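Local coordinates for glucan-binding protein C (PDB 6CAM) that probably binds glucan at the surface of Streptococcus mutans as a wall-anchored protein, holding glucose through a calcium ion, at residues S223-W228 and N259-A264; H235-N240 and T325-A330. All coordinates share one frame; numbering follows the deposited sequence.

Contact 1. Residues S223-W228 and N259-A264. With CA (calcium ion), chain B; BGC (beta-D-glucopyranose), chain C; BGC (beta-D-glucopyranose), chain D.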
loop_
_atom_site.group_PDB
_atom_site.type_symbol
_atom_site.label_atom_id
_atom_site.label_comp_id
_atom_site.label_asym_id
_atom_site.label_seq_id
_atom_site.Cartn_x
_atom_site.Cartn_y
_atom_site.Cartn_z
ATOM N N SER A 223 2.737 4.391 0.051
ATOM C CA SER A 223 2.044 3.957 1.275
ATOM C C SER A 223 2.212 2.482 1.490
ATOM O O SER A 223 2.676 1.771 0.626
ATOM C CB SER A 223 0.544 4.316 1.215
ATOM O OG SER A 223 0.374 5.713 1.113
ATOM N N SER A 224 1.825 2.028 2.680
ATOM C CA SER A 224 1.632 0.623 2.942
ATOM C C SER A 224 2.926 -0.136 2.695
ATOM O O SER A 224 2.940 -1.169 2.037
ATOM C CB SER A 224 0.438 0.079 2.148
ATOM O OG SER A 224 0.313 -1.327 2.286
ATOM N N LEU A 225 4.001 0.389 3.250
ATOM C CA LEU A 225 5.280 -0.276 3.237
ATOM C C LEU A 225 5.347 -1.105 4.525
ATOM O O LEU A 225 5.971 -0.715 5.469
ATOM C CB LEU A 225 6.387 0.738 3.185
ATOM C CG LEU A 225 6.403 1.493 1.834
ATOM C CD1 LEU A 225 7.582 2.413 1.821
ATOM C CD2 LEU A 225 6.425 0.530 0.641
ATOM N N ASN A 226 4.726 -2.259 4.482
ATOM C CA ASN A 226 4.650 -3.155 5.629
ATOM C C ASN A 226 5.981 -3.812 5.926
ATOM O O ASN A 226 6.726 -4.218 5.029
ATOM C CB ASN A 226 3.660 -4.289 5.359
ATOM C CG ASN A 226 2.310 -3.791 4.975
ATOM O OD1 ASN A 226 2.113 -3.322 3.853
ATOM N ND2 ASN A 226 1.361 -3.941 5.860
ATOM N N HIS A 227 6.241 -3.987 7.208
ATOM C CA HIS A 227 7.346 -4.774 7.637
ATOM C C HIS A 227 6.738 -5.586 8.749
ATOM O O HIS A 227 6.369 -5.033 9.772
ATOM C CB HIS A 227 8.469 -3.894 8.156
ATOM C CG HIS A 227 9.645 -4.649 8.685
ATOM N ND1 HIS A 227 10.849 -4.040 8.932
ATOM C CD2 HIS A 227 9.811 -5.960 9.004
ATOM C CE1 HIS A 227 11.710 -4.938 9.380
ATOM N NE2 HIS A 227 11.110 -6.112 9.425
ATOM N N TRP A 228 6.618 -6.878 8.539
ATOM C CA TRP A 228 6.221 -7.735 9.640
ATOM C C TRP A 228 7.273 -8.783 9.854
ATOM O O TRP A 228 7.970 -9.195 8.928
ATOM C CB TRP A 228 4.824 -8.327 9.436
ATOM C CG TRP A 228 4.505 -9.022 8.136
ATOM C CD1 TRP A 228 3.786 -8.513 7.103
ATOM C CD2 TRP A 228 4.796 -10.381 7.789
ATOM N NE1 TRP A 228 3.644 -9.453 6.109
ATOM C CE2 TRP A 228 4.246 -10.612 6.508
ATOM C CE3 TRP A 228 5.473 -11.416 8.425
ATOM C CZ2 TRP A 228 4.375 -11.828 5.848
ATOM C CZ3 TRP A 228 5.601 -12.647 7.762
ATOM C CH2 TRP A 228 5.060 -12.833 6.490
ATOM N N ASN A 259 19.433 4.661 -0.261
ATOM C CA ASN A 259 18.462 5.293 -1.172
ATOM C C ASN A 259 17.132 4.503 -1.244
ATOM O O ASN A 259 16.211 4.866 -2.049
ATOM C CB ASN A 259 19.084 5.546 -2.550
ATOM C CG ASN A 259 18.321 6.583 -3.361
ATOM O OD1 ASN A 259 17.898 7.628 -2.837
ATOM N ND2 ASN A 259 18.126 6.296 -4.642
ATOM N N GLU A 260 17.016 3.524 -0.329
ATOM C CA GLU A 260 15.771 2.792 -0.069
ATOM C C GLU A 260 14.993 3.318 1.140
ATOM O O GLU A 260 15.577 3.661 2.171
ATOM C CB GLU A 260 16.047 1.302 0.126
ATOM C CG GLU A 260 16.296 0.566 -1.180
ATOM C CD GLU A 260 16.352 -0.927 -0.990
ATOM O OE1 GLU A 260 17.201 -1.381 -0.198
ATOM O OE2 GLU A 260 15.547 -1.655 -1.622
ATOM N N ILE A 261 13.676 3.363 1.006
ATOM C CA ILE A 261 12.805 3.671 2.095
ATOM C C ILE A 261 12.024 2.444 2.518
ATOM O O ILE A 261 11.556 1.658 1.700
ATOM C CB ILE A 261 11.889 4.889 1.798
ATOM C CG1 ILE A 261 10.799 4.559 0.788
ATOM C CG2 ILE A 261 12.778 6.049 1.349
ATOM C CD1 ILE A 261 9.737 5.625 0.680
ATOM N N TYR A 262 11.922 2.282 3.816
ATOM C CA TYR A 262 11.190 1.200 4.397
ATOM C C TYR A 262 11.166 1.412 5.892
ATOM O O TYR A 262 11.831 2.307 6.398
ATOM C CB TYR A 262 11.814 -0.168 4.057
ATOM C CG TYR A 262 13.245 -0.355 4.437
ATOM C CD1 TYR A 262 14.274 -0.002 3.565
ATOM C CD2 TYR A 262 13.585 -0.921 5.668
ATOM C CE1 TYR A 262 15.615 -0.193 3.912
ATOM C CE2 TYR A 262 14.924 -1.121 6.027
ATOM C CZ TYR A 262 15.922 -0.755 5.152
ATOM O OH TYR A 262 17.247 -0.942 5.523
ATOM N N SER A 263 10.387 0.575 6.569
ATOM C CA SER A 263 10.329 0.539 8.005
ATOM C C SER A 263 11.371 -0.431 8.468
ATOM O O SER A 263 11.228 -1.616 8.243
ATOM C CB SER A 263 8.935 0.108 8.464
ATOM O OG SER A 263 8.881 -0.082 9.855
ATOM N N ALA A 264 12.401 0.088 9.122
ATOM C CA ALA A 264 13.509 -0.718 9.615
ATOM C C ALA A 264 13.035 -1.757 10.630
ATOM O O ALA A 264 13.585 -2.837 10.695
ATOM C CB ALA A 264 14.571 0.160 10.229
HETATM CA CA CA B . 1.685 -3.061 1.599
HETATM C C2 BGC C . 1.083 -5.908 0.813
HETATM C C3 BGC C . 0.352 -4.657 1.107
HETATM C C4 BGC C . -0.826 -4.742 2.036
HETATM C C5 BGC C . -0.564 -5.709 3.209
HETATM C C6 BGC C . -1.736 -5.992 4.167
HETATM C C1 BGC C . 1.209 -6.821 2.026
HETATM O O1 BGC C . 1.675 -8.126 1.611
HETATM O O2 BGC C . 2.271 -5.152 0.618
HETATM O O3 BGC C . 0.253 -3.811 -0.076
HETATM O O4 BGC C . -0.508 -3.421 2.425
HETATM O O5 BGC C . -0.067 -6.941 2.680
HETATM O O6 BGC C . -1.387 -5.692 5.561
HETATM C C2 BGC D . -3.371 0.339 -0.913
HETATM C C3 BGC D . -2.697 1.637 -0.406
HETATM C C4 BGC D . -1.255 1.766 -0.884
HETATM C C5 BGC D . -0.868 0.545 -1.710
HETATM C C6 BGC D . 0.568 0.636 -2.138
HETATM C C1 BGC D . -2.498 -0.929 -0.803
HETATM O O1 BGC D . -2.623 -1.531 0.501
HETATM O O2 BGC D . -3.854 0.514 -2.270
HETATM O O3 BGC D . -2.695 1.739 1.035
HETATM O O4 BGC D . -1.090 2.968 -1.658
HETATM O O5 BGC D . -1.106 -0.673 -1.006
HETATM O O6 BGC D . 1.554 0.968 -1.184
HETATM O O HOH W 1 8.877 -1.336 5.171
HETATM O O HOH W 2 2.176 -2.022 -0.461
#
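His227 meets Ser263 with the edge of its ring. ND1 donates a short bond to Ser263 O, 2.5 Å long and nearly straight at 167°. The carbonyl oxygen lies in the ring plane, but ND1 is tilted 24° from the carbonyl plane. CG of His227 stands anti to its backbone N (chi1 177°), and this sends the ring past CB of Ser263 to the carbonyl. CE1 comes 3.1 Å from Ala264 O, also at the ring edge. On the other flank NE2 is bonded to Asp234, so both ring nitrogens are engaged and the rotation of the ring is fixed. Strands 227-230 and 260-263 both pair antiparallel with strand 233-240, one after the other along the same edge; 223-226 is the loop leading into the first. A water bridges the two backbones, donating to Leu225 O and accepting from Ser263 N at 2.8 Å. Two residues earlier in each segment, CD1 of Leu225 touches CG1 of Ile261 at 4.0 Å, the side chains crossing at about a right angle. The CB of Asn226 is directed away from 259-264, and its OD1 binds calcium at 2.3 Å. Ser224 chelates the ion with both O and OG.

Contact 2. Residues H235-N240 and T325-A330; sequences HVEKVN and TTIWFA. With CA (calcium ion), chain B; BGC (beta-D-glucopyranose), chain C; BGC (beta-D-glucopyranose), chain D.
Glu237 and Ile327 reach toward each other from opposite directions between two antiparallel sheets, which pack face to face as a beta-sandwich. Strand 233-240 belongs to one sheet and 325-329 is an edge strand of the other. The short strand segments run at 39° to each other, with axes 9.2 Å apart at closest approach, so they pack without pairing. Between them a calcium ion binds one glucose directly through O2, O3 and O4.

The Glu237 side chain reaches across to this site. Its CB touches CD1 of Ile327, and CG lies 3.7 Å from the same methyl. Beyond CG the chain is extended (chi2 175°), which carries the carboxylate past the methyl to the ion. OE1 binds the calcium at 2.5 Å and also lies near CD1 of Ile327. OE2 accepts a nearly straight bond from His235 NE2, 2.6 Å long, and lies in the plane of that ring. The position of OE2 is less certain, because the model crowds it against the glucose. Asn319 OD1 bonds to ND1 and so helps position this histidine.

The calcium-bound glucose is also held by strand 325-329. Its O1 donates to Thr326 O, and Trp328 N gives a longer, bent bond to its O3. The second glucose lies over one face of the Trp328 ring, with O2 3.8 Å above the plane. At the other end of the contact, Val239 crosses Phe329 at about a right angle. Its CG2 approaches CE1 of the phenyl ring obliquely, at 3.9 Å.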
loop_
_atom_site.group_PDB
_atom_site.type_symbol
_atom_site.label_atom_id
_atom_site.label_comp_id
_atom_site.label_asym_id
_atom_site.label_seq_id
_atom_site.Cartn_x
_atom_site.Cartn_y
_atom_site.Cartn_z
ATOM N N HIS A 235 9.185 -10.013 6.529
ATOM C CA HIS A 235 8.625 -9.485 5.300
ATOM C C HIS A 235 8.831 -8.002 5.293
ATOM O O HIS A 235 8.351 -7.334 6.170
ATOM C CB HIS A 235 7.125 -9.797 5.324
ATOM C CG HIS A 235 6.368 -9.263 4.160
ATOM N ND1 HIS A 235 5.961 -10.066 3.114
ATOM C CD2 HIS A 235 5.891 -8.022 3.897
ATOM C CE1 HIS A 235 5.292 -9.331 2.240
ATOM N NE2 HIS A 235 5.233 -8.089 2.692
ATOM N N VAL A 236 9.486 -7.450 4.293
ATOM C CA VAL A 236 9.736 -6.025 4.280
ATOM C C VAL A 236 9.493 -5.533 2.880
ATOM O O VAL A 236 9.934 -6.153 1.939
ATOM C CB VAL A 236 11.198 -5.657 4.670
ATOM C CG1 VAL A 236 11.338 -4.148 4.795
ATOM C CG2 VAL A 236 11.609 -6.296 5.988
ATOM N N GLU A 237 8.752 -4.438 2.791
ATOM C CA GLU A 237 8.467 -3.778 1.541
ATOM C C GLU A 237 9.320 -2.569 1.483
ATOM O O GLU A 237 9.372 -1.791 2.443
ATOM C CB GLU A 237 6.968 -3.445 1.495
ATOM C CG GLU A 237 6.248 -4.780 1.494
ATOM C CD GLU A 237 4.768 -4.782 1.569
ATOM O OE1 GLU A 237 4.115 -3.723 1.483
ATOM O OE2 GLU A 237 4.236 -5.934 1.657
ATOM N N LYS A 238 9.987 -2.366 0.358
ATOM C CA LYS A 238 10.977 -1.295 0.239
ATOM C C LYS A 238 10.817 -0.602 -1.085
ATOM O O LYS A 238 10.331 -1.190 -2.008
ATOM C CB LYS A 238 12.396 -1.820 0.334
ATOM C CG LYS A 238 12.678 -2.678 1.541
ATOM C CD LYS A 238 14.125 -3.119 1.546
ATOM C CE LYS A 238 14.399 -3.855 2.828
ATOM N NZ LYS A 238 15.707 -4.552 2.760
ATOM N N VAL A 239 11.167 0.663 -1.127
ATOM C CA VAL A 239 11.205 1.385 -2.386
ATOM C C VAL A 239 12.564 2.015 -2.501
ATOM O O VAL A 239 13.032 2.717 -1.590
ATOM C CB VAL A 239 10.136 2.473 -2.488
ATOM C CG1 VAL A 239 10.100 3.055 -3.904
ATOM C CG2 VAL A 239 8.756 1.922 -2.204
ATOM N N ASN A 240 13.188 1.795 -3.626
ATOM C CA ASN A 240 14.378 2.540 -3.975
ATOM C C ASN A 240 13.909 3.646 -4.872
ATOM O O ASN A 240 13.377 3.389 -5.943
ATOM C CB ASN A 240 15.371 1.625 -4.643
ATOM C CG ASN A 240 16.687 2.306 -4.933
ATOM O OD1 ASN A 240 16.734 3.456 -5.342
ATOM N ND2 ASN A 240 17.777 1.573 -4.721
ATOM N N THR A 325 4.860 -14.498 -1.664
ATOM C CA THR A 325 5.227 -13.133 -1.431
ATOM C C THR A 325 4.330 -12.291 -2.294
ATOM O O THR A 325 4.282 -12.503 -3.474
ATOM C CB THR A 325 6.688 -12.915 -1.856
ATOM O OG1 THR A 325 7.549 -13.727 -1.043
ATOM C CG2 THR A 325 7.093 -11.467 -1.698
ATOM N N THR A 326 3.663 -11.311 -1.716
ATOM C CA THR A 326 2.731 -10.483 -2.462
ATOM C C THR A 326 2.887 -9.036 -2.027
ATOM O O THR A 326 3.279 -8.732 -0.896
ATOM C CB THR A 326 1.271 -10.926 -2.225
ATOM O OG1 THR A 326 0.942 -10.822 -0.830
ATOM C CG2 THR A 326 1.049 -12.366 -2.687
ATOM N N ILE A 327 2.596 -8.130 -2.939
ATOM C CA ILE A 327 2.506 -6.742 -2.577
ATOM C C ILE A 327 1.502 -6.113 -3.513
ATOM O O ILE A 327 1.490 -6.400 -4.708
ATOM C CB ILE A 327 3.874 -6.020 -2.674
ATOM C CG1 ILE A 327 3.760 -4.555 -2.244
ATOM C CG2 ILE A 327 4.445 -6.065 -4.080
ATOM C CD1 ILE A 327 5.084 -3.878 -1.935
ATOM N N TRP A 328 0.634 -5.295 -2.950
ATOM C CA TRP A 328 -0.133 -4.366 -3.739
ATOM C C TRP A 328 0.637 -3.079 -3.656
ATOM O O TRP A 328 0.719 -2.479 -2.619
ATOM C CB TRP A 328 -1.512 -4.197 -3.168
ATOM C CG TRP A 328 -2.378 -3.345 -3.975
ATOM C CD1 TRP A 328 -2.039 -2.559 -5.067
ATOM C CD2 TRP A 328 -3.749 -3.180 -3.779
ATOM N NE1 TRP A 328 -3.147 -1.910 -5.539
ATOM C CE2 TRP A 328 -4.213 -2.283 -4.772
ATOM C CE3 TRP A 328 -4.667 -3.724 -2.865
ATOM C CZ2 TRP A 328 -5.547 -1.905 -4.862
ATOM C CZ3 TRP A 328 -6.003 -3.339 -2.955
ATOM C CH2 TRP A 328 -6.424 -2.442 -3.950
ATOM N N PHE A 329 1.239 -2.673 -4.744
ATOM C CA PHE A 329 2.028 -1.487 -4.728
ATOM C C PHE A 329 1.257 -0.532 -5.579
ATOM O O PHE A 329 1.027 -0.807 -6.730
ATOM C CB PHE A 329 3.433 -1.679 -5.329
ATOM C CG PHE A 329 4.187 -0.386 -5.396
ATOM C CD1 PHE A 329 4.832 0.080 -4.275
ATOM C CD2 PHE A 329 4.149 0.402 -6.522
ATOM C CE1 PHE A 329 5.476 1.303 -4.292
ATOM C CE2 PHE A 329 4.809 1.609 -6.562
ATOM C CZ PHE A 329 5.458 2.072 -5.444
ATOM N N ALA A 330 0.961 0.637 -5.038
ATOM C CA ALA A 330 0.147 1.636 -5.683
ATOM C C ALA A 330 0.868 2.925 -5.366
ATOM O O ALA A 330 1.415 3.094 -4.279
ATOM C CB ALA A 330 -1.283 1.651 -5.165
HETATM CA CA CA B . 1.685 -3.061 1.599
HETATM C C2 BGC C . 1.083 -5.908 0.813
HETATM C C3 BGC C . 0.352 -4.657 1.107
HETATM C C4 BGC C . -0.826 -4.742 2.036
HETATM C C5 BGC C . -0.564 -5.709 3.209
HETATM C C6 BGC C . -1.736 -5.992 4.167
HETATM C C1 BGC C . 1.209 -6.821 2.026
HETATM O O1 BGC C . 1.675 -8.126 1.611
HETATM O O2 BGC C . 2.271 -5.152 0.618
HETATM O O3 BGC C . 0.253 -3.811 -0.076
HETATM O O4 BGC C . -0.508 -3.421 2.425
HETATM O O5 BGC C . -0.067 -6.941 2.680
HETATM O O6 BGC C . -1.387 -5.692 5.561
HETATM C C2 BGC D . -3.371 0.339 -0.913
HETATM C C3 BGC D . -2.697 1.637 -0.406
HETATM C C4 BGC D . -1.255 1.766 -0.884
HETATM C C5 BGC D . -0.868 0.545 -1.710
HETATM C C6 BGC D . 0.568 0.636 -2.138
HETATM C C1 BGC D . -2.498 -0.929 -0.803
HETATM O O1 BGC D . -2.623 -1.531 0.501
HETATM O O2 BGC D . -3.854 0.514 -2.270
HETATM O O3 BGC D . -2.695 1.739 1.035
HETATM O O4 BGC D . -1.090 2.968 -1.658
HETATM O O5 BGC D . -1.106 -0.673 -1.006
HETATM O O6 BGC D . 1.554 0.968 -1.184
HETATM O O HOH W 2 2.176 -2.022 -0.461
#

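Overall arrangement
The centres of contacts 1 and 2 are 8 Å apart, both within the GbpC family region. Along the chain their segments alternate: 223-228, 235-240, 259-264, then 325-330. Strand 233-240 joins them. It pairs antiparallel with strands 227-230 and 260-263 of contact 1, and in contact 2 it faces strand 325-329 of the four-stranded sheet. The pairing is direct, with probable backbone bonds from Ile261 N to Val239 O and from His235 N to Trp228 O. Both contacts supply calcium ligands and share a calcium-bound water. Segments distant in sequence thus form one calcium site that holds a glucose directly, with a second glucose alongside, consistent with a calcium-dependent glucan site.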